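Glycosyl hydrolase family 88 (Pedobacter heparinus, PDB 3WIW) is an unsaturated glucuronyl hydrolase specific for heparin, probably removing the unsaturated uronic acid residue from the non-reducing end of fragments left by polysaccharide lyases. Local coordinates at residues Q109-H115 / N147-R151. Sequence-based numbering, arbitrary orientation.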
# COMPACT_ATOMS: atom_id res chain seq x y z
N GLN A 109 -3.80 12.40 14.23
CA GLN A 109 -2.64 13.29 14.36
C GLN A 109 -2.02 13.28 15.75
O GLN A 109 -0.96 13.88 15.95
CB GLN A 109 -3.03 14.72 14.01
CG GLN A 109 -3.84 15.41 15.10
CD GLN A 109 -4.34 16.76 14.66
OE1 GLN A 109 -3.55 17.69 14.46
NE2 GLN A 109 -5.64 16.88 14.52
N TYR A 110 -2.65 12.60 16.71
CA TYR A 110 -2.13 12.53 18.08
C TYR A 110 -1.58 11.13 18.40
O TYR A 110 -1.12 10.89 19.51
CB TYR A 110 -3.21 12.94 19.09
CG TYR A 110 -3.82 14.26 18.80
CD1 TYR A 110 -3.07 15.43 18.90
CD2 TYR A 110 -5.16 14.36 18.44
CE1 TYR A 110 -3.65 16.67 18.65
CE2 TYR A 110 -5.74 15.59 18.18
CZ TYR A 110 -4.98 16.73 18.28
OH TYR A 110 -5.53 17.95 18.02
N VAL A 111 -1.64 10.22 17.44
CA VAL A 111 -1.22 8.84 17.67
C VAL A 111 0.30 8.67 17.57
O VAL A 111 0.92 9.09 16.59
CB VAL A 111 -1.93 7.90 16.67
CG1 VAL A 111 -1.36 6.49 16.76
CG2 VAL A 111 -3.44 7.90 16.95
N LYS A 112 0.88 8.03 18.59
CA LYS A 112 2.33 7.95 18.75
C LYS A 112 2.90 6.54 18.70
O LYS A 112 4.12 6.37 18.63
CB LYS A 112 2.74 8.60 20.07
CG LYS A 112 2.41 10.07 20.12
CD LYS A 112 2.78 10.64 21.47
CE LYS A 112 2.44 12.11 21.57
NZ LYS A 112 3.31 12.93 20.67
N ASP A 113 2.03 5.53 18.72
CA ASP A 113 2.48 4.15 18.96
C ASP A 113 2.71 3.28 17.73
O ASP A 113 2.91 2.07 17.86
CB ASP A 113 1.55 3.43 19.94
CG ASP A 113 0.14 3.20 19.37
OD1 ASP A 113 -0.18 3.65 18.24
OD2 ASP A 113 -0.66 2.54 20.07
N THR A 114 2.71 3.88 16.54
CA THR A 114 2.80 3.07 15.33
C THR A 114 3.44 3.75 14.11
O THR A 114 3.28 4.97 13.89
CB THR A 114 1.40 2.56 14.92
OG1 THR A 114 1.52 1.69 13.77
CG2 THR A 114 0.43 3.71 14.60
N HIS A 115 4.15 2.96 13.31
CA HIS A 115 4.66 3.47 12.04
C HIS A 115 3.56 3.72 11.01
O HIS A 115 3.82 4.39 10.01
CB HIS A 115 5.66 2.48 11.43
CG HIS A 115 5.06 1.20 10.95
ND1 HIS A 115 5.32 0.70 9.70
CD2 HIS A 115 4.23 0.31 11.56
CE1 HIS A 115 4.67 -0.44 9.54
NE2 HIS A 115 4.02 -0.71 10.66
N ASN A 147 5.13 12.89 14.81
CA ASN A 147 4.96 11.65 15.57
C ASN A 147 5.58 10.44 14.90
O ASN A 147 6.11 9.54 15.56
CB ASN A 147 3.48 11.40 15.87
CG ASN A 147 2.95 12.32 16.97
OD1 ASN A 147 3.70 12.70 17.88
ND2 ASN A 147 1.68 12.70 16.87
N LEU A 148 5.54 10.42 13.57
CA LEU A 148 6.17 9.34 12.83
C LEU A 148 7.69 9.43 12.96
O LEU A 148 8.38 8.43 13.26
CB LEU A 148 5.74 9.37 11.38
CG LEU A 148 6.31 8.24 10.51
CD1 LEU A 148 6.01 6.86 11.11
CD2 LEU A 148 5.73 8.33 9.10
N TYR A 149 8.23 10.63 12.79
CA TYR A 149 9.66 10.83 12.90
C TYR A 149 10.16 10.48 14.30
O TYR A 149 11.26 9.95 14.45
CB TYR A 149 10.01 12.28 12.60
CG TYR A 149 11.42 12.65 12.96
CD1 TYR A 149 12.51 12.20 12.21
CD2 TYR A 149 11.67 13.46 14.06
CE1 TYR A 149 13.81 12.55 12.53
CE2 TYR A 149 12.95 13.82 14.40
CZ TYR A 149 14.02 13.37 13.63
OH TYR A 149 15.29 13.77 14.00
N ALA A 150 9.36 10.75 15.33
CA ALA A 150 9.74 10.44 16.72
C ALA A 150 10.06 8.95 16.90
O ALA A 150 10.81 8.58 17.80
CB ALA A 150 8.67 10.88 17.71
N ARG A 151 9.50 8.10 16.04
CA ARG A 151 9.72 6.66 16.13
C ARG A 151 11.04 6.21 15.49
O ARG A 151 11.45 5.05 15.65
CB ARG A 151 8.52 5.93 15.53
CG ARG A 151 7.22 6.23 16.25
CD ARG A 151 6.06 5.32 15.81
NE ARG A 151 6.37 3.90 16.06
CZ ARG A 151 6.28 3.29 17.26
NH1 ARG A 151 5.81 3.96 18.31
NH2 ARG A 151 6.66 2.02 17.38
O HOH W 1 0.21 11.12 14.83
O HOH W 2 5.63 8.72 18.16
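A largely polar, partly hydrated contact joins the loop between helices 92-103 and 117-132 to the C-terminal end of helix 138-150. Asn147 and Arg151 carry most of the contact from 147-151, Asn147 to the Lys112 side chain and through water to the loop backbone, Arg151 to the Lys112 carbonyl. Asn147 is the residue of the helix nearest Lys112, CA to CA 5.5 Å; its OD1 accepts a hydrogen bond from Lys112 NZ at 2.8 Å, the largely extended lysine side chain bringing its ammonium group to the asparagine. Asn147 ND2, the other end of the same amide, donates to a water at 3.0 Å, which in turn donates to Val111 O at 2.8 Å. A second water donates to both Lys112 O and Asn147 O, 2.8 Å from each, so that it bridges the two backbone carbonyls. Lys112 O also accepts a hydrogen bond from Arg151 NH1 (3.0 Å), lying near the guanidinium plane, while Thr114 N and Asp113 C pack over one face of the group. Arg151 has further partners beyond the loop, a salt bridge to Asp163 and a hydrogen bond from NE to Arg160 O, and so ties three chain segments together. In this (α/α)6-barrel of glycoside hydrolase family 88, such loops between successive helices shape the end of the barrel where the substrate is expected to bind. His115 adjoins the predicted nucleophile Asp116; the nearest atoms of its side chain and a bound HEPES molecule are about 3 Å apart. Leu148 CD1 packs against the His115 backbone, 3.5 Å from His115 O, and 4.4 Å from His115 CB, and the leucine also packs on Leu117, Tyr181 and Leu182 of the neighbouring helices.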